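Local coordinates for putative periplasmic protein (Bacteroides eggerthii, PDB 4HBR) that is of unknown function but is a putative periplasmic protein of the PF11396 (DUF2874) family, built on one antiparallel beta sheet, at residues M107-Q112 with Q124-N129; S76-G81 with I100-P105; D41-F46 with Q56-T61. All coordinates share one frame; numbering follows the deposited sequence.

Contact 1: M107-Q112 with Q124-N129; sequences MQMKYQ and QQNITN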
loop_
_atom_site.group_PDB
_atom_site.type_symbol
_atom_site.label_atom_id
_atom_site.label_comp_id
_atom_site.label_asym_id
_atom_site.label_seq_id
_atom_site.Cartn_x
_atom_site.Cartn_y
_atom_site.Cartn_z
HETATM N N MSE A 107 -7.211 18.617 -14.943
HETATM C CA MSE A 107 -5.865 19.154 -14.722
HETATM C C MSE A 107 -4.823 18.265 -15.428
HETATM O O MSE A 107 -3.688 18.689 -15.659
HETATM C CB MSE A 107 -5.604 19.190 -13.200
HETATM C CG MSE A 107 -4.524 20.159 -12.754
HETATM SE SE MSE A 107 -4.317 20.103 -10.814
HETATM C CE MSE A 107 -5.949 21.126 -10.329
ATOM N N GLN A 108 -5.218 17.007 -15.743
ATOM C CA GLN A 108 -4.420 15.938 -16.356
ATOM C C GLN A 108 -3.202 15.611 -15.456
ATOM O O GLN A 108 -2.070 15.493 -15.934
ATOM C CB GLN A 108 -4.016 16.279 -17.802
ATOM C CG GLN A 108 -5.224 16.384 -18.739
ATOM C CD GLN A 108 -4.874 16.413 -20.195
ATOM O OE1 GLN A 108 -3.718 16.566 -20.587
ATOM N NE2 GLN A 108 -5.879 16.260 -21.035
HETATM N N MSE A 109 -3.468 15.493 -14.141
HETATM C CA MSE A 109 -2.497 15.215 -13.079
HETATM C C MSE A 109 -3.004 14.130 -12.132
HETATM O O MSE A 109 -4.196 14.091 -11.827
HETATM C CB MSE A 109 -2.201 16.478 -12.246
HETATM C CG MSE A 109 -1.699 17.679 -13.041
HETATM SE SE MSE A 109 0.185 17.536 -13.560
HETATM C CE MSE A 109 0.088 18.371 -15.370
ATOM N N LYS A 110 -2.091 13.276 -11.637
ATOM C CA LYS A 110 -2.388 12.231 -10.667
ATOM C C LYS A 110 -1.574 12.505 -9.404
ATOM O O LYS A 110 -0.395 12.871 -9.485
ATOM C CB LYS A 110 -2.127 10.822 -11.237
ATOM C CG LYS A 110 -2.772 9.722 -10.398
ATOM C CD LYS A 110 -2.893 8.373 -11.100
ATOM C CE LYS A 110 -3.196 7.288 -10.075
ATOM N NZ LYS A 110 -3.710 6.033 -10.685
ATOM N N TYR A 111 -2.216 12.356 -8.236
ATOM C CA TYR A 111 -1.574 12.638 -6.954
ATOM C C TYR A 111 -1.663 11.465 -6.007
ATOM O O TYR A 111 -2.574 10.651 -6.102
ATOM C CB TYR A 111 -2.202 13.880 -6.296
ATOM C CG TYR A 111 -2.053 15.137 -7.130
ATOM C CD1 TYR A 111 -3.011 15.484 -8.080
ATOM C CD2 TYR A 111 -0.961 15.990 -6.957
ATOM C CE1 TYR A 111 -2.887 16.641 -8.845
ATOM C CE2 TYR A 111 -0.821 17.152 -7.723
ATOM C CZ TYR A 111 -1.781 17.465 -8.680
ATOM O OH TYR A 111 -1.669 18.602 -9.447
ATOM N N GLN A 112 -0.713 11.398 -5.077
ATOM C CA GLN A 112 -0.653 10.410 -4.010
ATOM C C GLN A 112 -0.483 11.155 -2.687
ATOM O O GLN A 112 0.455 11.958 -2.537
ATOM C CB GLN A 112 0.484 9.410 -4.239
ATOM C CG GLN A 112 0.563 8.325 -3.170
ATOM C CD GLN A 112 1.521 7.260 -3.579
ATOM O OE1 GLN A 112 1.194 6.413 -4.419
ATOM N NE2 GLN A 112 2.727 7.289 -3.013
ATOM N N GLN A 124 2.360 14.800 0.055
ATOM C CA GLN A 124 1.538 15.076 -1.115
ATOM C C GLN A 124 2.491 14.980 -2.287
ATOM O O GLN A 124 3.405 15.797 -2.381
ATOM C CB GLN A 124 0.946 16.474 -0.978
ATOM C CG GLN A 124 -0.296 16.739 -1.765
ATOM C CD GLN A 124 -1.063 17.838 -1.062
ATOM O OE1 GLN A 124 -1.502 17.710 0.108
ATOM N NE2 GLN A 124 -1.271 18.927 -1.772
ATOM N N GLN A 125 2.382 13.907 -3.085
ATOM C CA GLN A 125 3.274 13.599 -4.217
ATOM C C GLN A 125 2.508 13.735 -5.531
ATOM O O GLN A 125 1.375 13.289 -5.632
ATOM C CB GLN A 125 3.769 12.140 -4.050
ATOM C CG GLN A 125 5.181 11.719 -4.464
ATOM C CD GLN A 125 5.484 10.292 -3.964
ATOM O OE1 GLN A 125 5.346 9.944 -2.764
ATOM N NE2 GLN A 125 5.966 9.455 -4.871
ATOM N N ASN A 126 3.133 14.304 -6.538
ATOM C CA ASN A 126 2.590 14.347 -7.886
ATOM C C ASN A 126 3.147 13.097 -8.555
ATOM O O ASN A 126 4.364 12.989 -8.742
ATOM C CB ASN A 126 2.962 15.640 -8.605
ATOM C CG ASN A 126 2.329 15.822 -9.964
ATOM O OD1 ASN A 126 2.210 14.892 -10.752
ATOM N ND2 ASN A 126 1.952 17.040 -10.296
ATOM N N ILE A 127 2.272 12.112 -8.807
ATOM C CA ILE A 127 2.659 10.817 -9.368
ATOM C C ILE A 127 2.263 10.698 -10.847
ATOM O O ILE A 127 2.250 9.584 -11.374
ATOM C CB ILE A 127 2.119 9.636 -8.518
ATOM C CG1 ILE A 127 0.565 9.619 -8.456
ATOM C CG2 ILE A 127 2.761 9.654 -7.121
ATOM C CD1 ILE A 127 -0.036 8.263 -8.100
ATOM N N THR A 128 2.012 11.840 -11.529
ATOM C CA THR A 128 1.711 11.847 -12.963
ATOM C C THR A 128 2.927 11.270 -13.675
ATOM O O THR A 128 4.041 11.769 -13.454
ATOM C CB THR A 128 1.380 13.282 -13.478
ATOM O OG1 THR A 128 0.498 13.944 -12.577
ATOM C CG2 THR A 128 0.785 13.283 -14.882
ATOM N N ASN A 129 2.726 10.197 -14.483
ATOM C CA ASN A 129 3.774 9.521 -15.278
ATOM C C ASN A 129 4.848 8.835 -14.395
ATOM O O ASN A 129 5.966 8.615 -14.862
ATOM C CB ASN A 129 4.471 10.500 -16.274
ATOM C CG ASN A 129 3.570 11.386 -17.100
ATOM O OD1 ASN A 129 3.741 12.613 -17.154
ATOM N ND2 ASN A 129 2.645 10.796 -17.815
HETATM O O HOH W 1 3.046 9.899 -1.703
#

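Contact 2: S76-G81 with I100-P105; sequences SEFSDG and IQVGKP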
loop_
_atom_site.group_PDB
_atom_site.type_symbol
_atom_site.label_atom_id
_atom_site.label_comp_id
_atom_site.label_asym_id
_atom_site.label_seq_id
_atom_site.Cartn_x
_atom_site.Cartn_y
_atom_site.Cartn_z
ATOM N N SER A 76 -9.788 18.509 1.658
ATOM C CA SER A 76 -8.597 18.816 0.861
ATOM C C SER A 76 -8.955 19.334 -0.542
ATOM O O SER A 76 -10.121 19.306 -0.942
ATOM C CB SER A 76 -7.701 17.583 0.747
ATOM O OG SER A 76 -8.184 16.661 -0.217
ATOM N N GLU A 77 -7.925 19.770 -1.296
ATOM C CA GLU A 77 -8.044 20.269 -2.665
ATOM C C GLU A 77 -8.270 19.108 -3.666
ATOM O O GLU A 77 -8.511 19.362 -4.845
ATOM C CB GLU A 77 -6.806 21.117 -3.057
ATOM C CG GLU A 77 -5.464 20.406 -2.928
ATOM C CD GLU A 77 -4.249 21.098 -3.521
ATOM O OE1 GLU A 77 -4.359 21.670 -4.631
ATOM O OE2 GLU A 77 -3.165 21.003 -2.899
ATOM N N PHE A 78 -8.241 17.852 -3.190
ATOM C CA PHE A 78 -8.420 16.658 -4.018
ATOM C C PHE A 78 -9.797 16.029 -3.868
ATOM O O PHE A 78 -10.085 15.055 -4.563
ATOM C CB PHE A 78 -7.339 15.620 -3.671
ATOM C CG PHE A 78 -5.944 16.186 -3.722
ATOM C CD1 PHE A 78 -5.308 16.404 -4.938
ATOM C CD2 PHE A 78 -5.286 16.550 -2.553
ATOM C CE1 PHE A 78 -4.037 16.981 -4.986
ATOM C CE2 PHE A 78 -4.009 17.106 -2.600
ATOM C CZ PHE A 78 -3.395 17.321 -3.819
ATOM N N SER A 79 -10.650 16.590 -2.987
ATOM C CA SER A 79 -11.998 16.087 -2.669
ATOM C C SER A 79 -12.866 15.838 -3.907
ATOM O O SER A 79 -13.658 14.891 -3.906
ATOM C CB SER A 79 -12.725 17.051 -1.739
ATOM O OG SER A 79 -12.745 18.381 -2.231
ATOM N N ASP A 80 -12.709 16.680 -4.946
ATOM C CA ASP A 80 -13.468 16.623 -6.206
ATOM C C ASP A 80 -12.828 15.669 -7.244
ATOM O O ASP A 80 -13.433 15.415 -8.284
ATOM C CB ASP A 80 -13.621 18.045 -6.808
ATOM C CG ASP A 80 -12.318 18.785 -7.124
ATOM O OD1 ASP A 80 -11.278 18.473 -6.486
ATOM O OD2 ASP A 80 -12.345 19.702 -7.983
ATOM N N GLY A 81 -11.635 15.146 -6.947
ATOM C CA GLY A 81 -10.923 14.239 -7.839
ATOM C C GLY A 81 -11.480 12.827 -7.900
ATOM O O GLY A 81 -12.366 12.457 -7.117
ATOM N N ILE A 100 -3.644 7.415 -0.445
ATOM C CA ILE A 100 -4.750 7.658 -1.375
ATOM C C ILE A 100 -4.177 8.170 -2.689
ATOM O O ILE A 100 -3.389 9.121 -2.687
ATOM C CB ILE A 100 -5.829 8.631 -0.780
ATOM C CG1 ILE A 100 -6.448 8.049 0.531
ATOM C CG2 ILE A 100 -6.950 8.936 -1.820
ATOM C CD1 ILE A 100 -7.273 8.997 1.329
ATOM N N GLN A 101 -4.553 7.526 -3.810
ATOM C CA GLN A 101 -4.160 7.930 -5.158
ATOM C C GLN A 101 -5.384 8.531 -5.805
ATOM O O GLN A 101 -6.438 7.891 -5.872
ATOM C CB GLN A 101 -3.585 6.766 -5.968
ATOM C CG GLN A 101 -2.304 6.160 -5.369
ATOM C CD GLN A 101 -1.775 5.006 -6.176
ATOM O OE1 GLN A 101 -2.466 4.396 -6.979
ATOM N NE2 GLN A 101 -0.527 4.681 -5.981
ATOM N N VAL A 102 -5.283 9.796 -6.218
ATOM C CA VAL A 102 -6.444 10.512 -6.745
ATOM C C VAL A 102 -6.031 11.238 -8.021
ATOM O O VAL A 102 -4.950 11.813 -8.093
ATOM C CB VAL A 102 -7.060 11.451 -5.637
ATOM C CG1 VAL A 102 -6.014 12.390 -5.011
ATOM C CG2 VAL A 102 -8.275 12.230 -6.121
ATOM N N GLY A 103 -6.859 11.121 -9.046
ATOM C CA GLY A 103 -6.604 11.785 -10.310
ATOM C C GLY A 103 -7.415 13.047 -10.445
ATOM O O GLY A 103 -8.540 13.118 -9.952
ATOM N N LYS A 104 -6.839 14.062 -11.101
ATOM C CA LYS A 104 -7.514 15.319 -11.432
ATOM C C LYS A 104 -7.585 15.338 -12.969
ATOM O O LYS A 104 -6.676 15.845 -13.613
ATOM C CB LYS A 104 -6.792 16.534 -10.809
ATOM C CG LYS A 104 -6.853 16.567 -9.275
ATOM C CD LYS A 104 -8.095 17.288 -8.760
ATOM C CE LYS A 104 -7.747 18.616 -8.150
ATOM N NZ LYS A 104 -8.971 19.406 -7.852
ATOM N N PRO A 105 -8.582 14.638 -13.570
ATOM C CA PRO A 105 -8.611 14.487 -15.040
ATOM C C PRO A 105 -8.666 15.786 -15.841
ATOM O O PRO A 105 -8.170 15.801 -16.969
ATOM C CB PRO A 105 -9.879 13.654 -15.290
ATOM C CG PRO A 105 -10.699 13.795 -14.057
ATOM C CD PRO A 105 -9.703 13.900 -12.948
#

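Contact 3: D41-F46 with Q56-T61; sequences DTRVWF and QTDWET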
loop_
_atom_site.group_PDB
_atom_site.type_symbol
_atom_site.label_atom_id
_atom_site.label_comp_id
_atom_site.label_asym_id
_atom_site.label_seq_id
_atom_site.Cartn_x
_atom_site.Cartn_y
_atom_site.Cartn_z
ATOM N N ASP A 41 -6.545 -6.999 -2.518
ATOM C CA ASP A 41 -5.179 -7.213 -3.015
ATOM C C ASP A 41 -4.227 -6.876 -1.889
ATOM O O ASP A 41 -4.350 -5.815 -1.281
ATOM C CB ASP A 41 -4.869 -6.380 -4.275
ATOM C CG ASP A 41 -5.650 -6.813 -5.497
ATOM O OD1 ASP A 41 -5.915 -8.028 -5.636
ATOM O OD2 ASP A 41 -5.990 -5.941 -6.322
ATOM N N THR A 42 -3.359 -7.824 -1.544
ATOM C CA THR A 42 -2.420 -7.726 -0.437
ATOM C C THR A 42 -1.004 -7.970 -0.915
ATOM O O THR A 42 -0.767 -8.863 -1.720
ATOM C CB THR A 42 -2.824 -8.747 0.665
ATOM O OG1 THR A 42 -4.198 -8.553 1.000
ATOM C CG2 THR A 42 -1.958 -8.653 1.927
ATOM N N ARG A 43 -0.063 -7.184 -0.407
ATOM C CA ARG A 43 1.361 -7.307 -0.695
ATOM C C ARG A 43 2.111 -7.301 0.625
ATOM O O ARG A 43 1.734 -6.560 1.531
ATOM C CB ARG A 43 1.851 -6.196 -1.626
ATOM C CG ARG A 43 1.260 -6.272 -3.027
ATOM C CD ARG A 43 1.580 -5.029 -3.857
ATOM N NE ARG A 43 1.055 -3.790 -3.254
ATOM C CZ ARG A 43 -0.218 -3.387 -3.277
ATOM N NH1 ARG A 43 -1.155 -4.139 -3.842
ATOM N NH2 ARG A 43 -0.562 -2.237 -2.715
ATOM N N VAL A 44 3.118 -8.182 0.769
ATOM C CA VAL A 44 3.934 -8.302 1.989
ATOM C C VAL A 44 5.401 -8.309 1.571
ATOM O O VAL A 44 5.780 -9.116 0.727
ATOM C CB VAL A 44 3.563 -9.546 2.880
ATOM C CG1 VAL A 44 4.299 -9.511 4.225
ATOM C CG2 VAL A 44 2.067 -9.621 3.123
ATOM N N TRP A 45 6.214 -7.396 2.149
ATOM C CA TRP A 45 7.661 -7.249 1.886
ATOM C C TRP A 45 8.449 -8.016 2.925
ATOM O O TRP A 45 8.146 -7.937 4.115
ATOM C CB TRP A 45 8.092 -5.769 1.910
ATOM C CG TRP A 45 7.768 -4.981 0.676
ATOM C CD1 TRP A 45 8.656 -4.505 -0.246
ATOM C CD2 TRP A 45 6.465 -4.575 0.229
ATOM N NE1 TRP A 45 7.993 -3.794 -1.220
ATOM C CE2 TRP A 45 6.645 -3.835 -0.965
ATOM C CE3 TRP A 45 5.166 -4.700 0.761
ATOM C CZ2 TRP A 45 5.571 -3.274 -1.668
ATOM C CZ3 TRP A 45 4.112 -4.098 0.093
ATOM C CH2 TRP A 45 4.314 -3.420 -1.122
ATOM N N PHE A 46 9.480 -8.715 2.482
ATOM C CA PHE A 46 10.365 -9.512 3.329
ATOM C C PHE A 46 11.821 -9.226 3.055
ATOM O O PHE A 46 12.204 -9.060 1.894
ATOM C CB PHE A 46 10.127 -11.024 3.076
ATOM C CG PHE A 46 8.812 -11.571 3.566
ATOM C CD1 PHE A 46 8.688 -12.074 4.855
ATOM C CD2 PHE A 46 7.697 -11.609 2.726
ATOM C CE1 PHE A 46 7.462 -12.571 5.310
ATOM C CE2 PHE A 46 6.472 -12.127 3.178
ATOM C CZ PHE A 46 6.358 -12.582 4.474
ATOM N N GLN A 56 0.683 -4.229 2.740
ATOM C CA GLN A 56 -0.208 -3.294 2.056
ATOM C C GLN A 56 -1.502 -3.996 1.702
ATOM O O GLN A 56 -1.472 -5.128 1.207
ATOM C CB GLN A 56 0.443 -2.677 0.814
ATOM C CG GLN A 56 1.513 -1.648 1.157
ATOM C CD GLN A 56 2.099 -0.972 -0.039
ATOM O OE1 GLN A 56 1.648 -1.135 -1.182
ATOM N NE2 GLN A 56 3.157 -0.228 0.201
ATOM N N THR A 57 -2.645 -3.346 2.014
ATOM C CA THR A 57 -4.011 -3.828 1.742
ATOM C C THR A 57 -4.687 -2.792 0.854
ATOM O O THR A 57 -4.866 -1.652 1.296
ATOM C CB THR A 57 -4.773 -4.063 3.070
ATOM O OG1 THR A 57 -4.090 -5.058 3.823
ATOM C CG2 THR A 57 -6.221 -4.485 2.880
ATOM N N ASP A 58 -5.040 -3.168 -0.400
ATOM C CA ASP A 58 -5.720 -2.237 -1.292
ATOM C C ASP A 58 -7.192 -2.251 -0.987
ATOM O O ASP A 58 -7.928 -3.099 -1.473
ATOM C CB ASP A 58 -5.456 -2.522 -2.779
ATOM C CG ASP A 58 -4.058 -2.192 -3.259
ATOM O OD1 ASP A 58 -3.335 -1.457 -2.539
ATOM O OD2 ASP A 58 -3.694 -2.642 -4.364
ATOM N N TRP A 59 -7.607 -1.322 -0.144
ATOM C CA TRP A 59 -8.987 -1.090 0.258
ATOM C C TRP A 59 -9.782 -0.562 -0.933
ATOM O O TRP A 59 -10.980 -0.809 -1.012
ATOM C CB TRP A 59 -8.992 -0.057 1.393
ATOM C CG TRP A 59 -8.712 -0.587 2.768
ATOM C CD1 TRP A 59 -8.942 -1.857 3.223
ATOM C CD2 TRP A 59 -8.387 0.204 3.931
ATOM N NE1 TRP A 59 -8.710 -1.923 4.583
ATOM C CE2 TRP A 59 -8.376 -0.673 5.045
ATOM C CE3 TRP A 59 -8.057 1.564 4.128
ATOM C CZ2 TRP A 59 -8.069 -0.239 6.335
ATOM C CZ3 TRP A 59 -7.740 1.996 5.407
ATOM C CH2 TRP A 59 -7.775 1.109 6.500
ATOM N N GLU A 60 -9.103 0.199 -1.844
ATOM C CA GLU A 60 -9.580 0.783 -3.105
ATOM C C GLU A 60 -10.550 1.966 -2.943
ATOM O O GLU A 60 -10.469 2.912 -3.731
ATOM C CB GLU A 60 -10.238 -0.289 -4.004
ATOM C CG GLU A 60 -9.235 -1.300 -4.541
ATOM C CD GLU A 60 -9.762 -2.421 -5.416
ATOM O OE1 GLU A 60 -10.994 -2.508 -5.634
ATOM O OE2 GLU A 60 -8.924 -3.230 -5.877
ATOM N N THR A 61 -11.469 1.905 -1.970
ATOM C CA THR A 61 -12.489 2.928 -1.750
ATOM C C THR A 61 -12.324 3.613 -0.385
ATOM O O THR A 61 -11.819 3.007 0.554
ATOM C CB THR A 61 -13.892 2.296 -1.914
ATOM O OG1 THR A 61 -14.003 1.129 -1.083
ATOM C CG2 THR A 61 -14.188 1.918 -3.373
HETATM O O HOH W 2 -8.107 -4.888 -3.465
HETATM O O HOH W 3 -5.434 -3.114 -6.327
HETATM O O HOH W 4 -4.779 -7.522 3.412
HETATM O O HOH W 5 2.842 -1.689 -3.991
#

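Contact 1: M107-Q112 with Q124-N129
T128 OG1 takes the backbone N-H of K110 in a nearly straight bond of 2.8 Å (N-H...O 167°). The same hydroxyl donates to N126 OD1, 2.7 Å away, so it is both acceptor and donor, with OG1 anti to the carbonyl carbon and beside the backbone N (chi1 -45°). N126 OD1 also accepts from T128 N, closing an Asx turn just where strand 121-126 ends. Within this beta hairpin, 109-115 with 121-126 at the end of the antiparallel sheet, Q112 and Q125 form a hydrogen-bonded pair: Q112 N to Q125 O at 2.9 Å and Q125 N to Q112 O at 2.8 Å. Beyond the non-hydrogen-bonded pair Y111-N126, I127 N reaches K110 O in a more bent bond. The Q112 and Q125 side chains run side by side, their amide planes 71° apart, and a water bridges them, accepting from Q112 NE2 and donating to Q125 OE1; Q112 OE1 is taken up by T133 and Q101. On this glutamine side, I127 CG2 packs on Q112 CB at 3.7 Å. On the other face, N126 ND2 stands 3.7 Å from M109 SE, the selenium of a selenomethionine, and 3.8 Å from Y111 CE2.

Contact 2: S76-G81 with I100-P105
K104 curls its chain back so that NZ meets D80 OD1 and the carbonyl oxygen of E77, joining the loop that follows helix 67-75 to strand 97-104. The loop is built from two overlapping type I beta turns, S76 to S79 and F78 to G81, opened by an ST turn in which S76 OG accepts from F78 N. The tight part lies where V102 points into this loop. Its CG1, set between the backbone N and the carbonyl carbon (chi1 53°), touches F78 CB at 3.7 Å, and the two side chains cross at about a right angle. V102 CG2 lies 3.7 Å from both F78 O and G81 C. G81 comes close to the strand, its CA 3.4 Å from G103 O. F73 of helix 67-75 and I113 of strand 109-115 also touch both F78 and V102, extending the apolar packing, while E77 CG lies over one face of the F78 ring, toward its rim.

The outer side is polar and more exposed, with E77 and D80 at the surface. There the K104 chain is bent at chi2 and chi3 and crosses the D80 side chain at about a right angle. NZ lies nearly in line with the E77 C=O, 3.0 Å from E77 O, and forms a salt bridge with D80 OD1, met on the syn side at 2.8 Å, 19° out of the carboxylate plane.

Contact 3: D41-F46 with Q56-T61
Q56 OE1 accepts from R43 NH2 at 2.9 Å, in the amide plane and on a lone pair; a weak, bent bond from R43 NE and a water that donates to OE1 and takes a weak bond from NE complete its grip. R43 and Q56 face each other as a hydrogen-bonded pair of the beta hairpin formed by strands 40-46 and 52-58 in the antiparallel sheet, with R43 N bonded to Q56 O and Q56 N to R43 O. The guanidinium stands 81° to the Q56 amide but keeps OE1 near its own plane. The arginine chain bends at chi3 (-60°), and its terminal nitrogens meet D58 end-on: NH2 to OD1 at 2.9 Å, NH1 to OD2 at 3.0 Å. The NH2 bond arrives on the syn side of OD1, whereas NH1 sits above the carboxylate plane. T87 OG1 also bonds D58 OD1, and Q56 NE2 goes to L134 O, so both partners of R43 are held from outside the hairpin. The tip of the W45 indole lies obliquely against the same amide, CH2 3.5 Å from Q56 CD.

Toward the end of the pairing, D58 N reaches D41 O at 2.9 Å in an almost straight bond. D41, D58 and E60 gather negative charge here, which the R43 salt bridge probably offsets in part. A water donates to both D41 OD2 and D58 OD2. On the opposite face of the strands, T42 OG1 also bonds F40 O. Another water there joins T42 OG1 (2.7 Å) and T57 OG1 (2.6 Å).

Overall arrangement
All three contacts reach one antiparallel sheet, in which strands follow one another in chain order. Contacts 1 and 3 each join the two strands of a hairpin; contact 2 instead lays a loop after a helix against strand 97-104. Contact 3 lies near the middle of the chain, about 5 Å between centres, and is partly buried, with a charged arginine held among polar partners. Contact 1 is a surface contact on the outermost strand, relying on backbone and uncharged side-chain bonds. Contact 2, also partly buried, combines apolar packing with a peripheral salt bridge. Contacts 1 and 2 touch through neighbouring strands, whereas contact 3 stands about 21 Å from either, centre to centre.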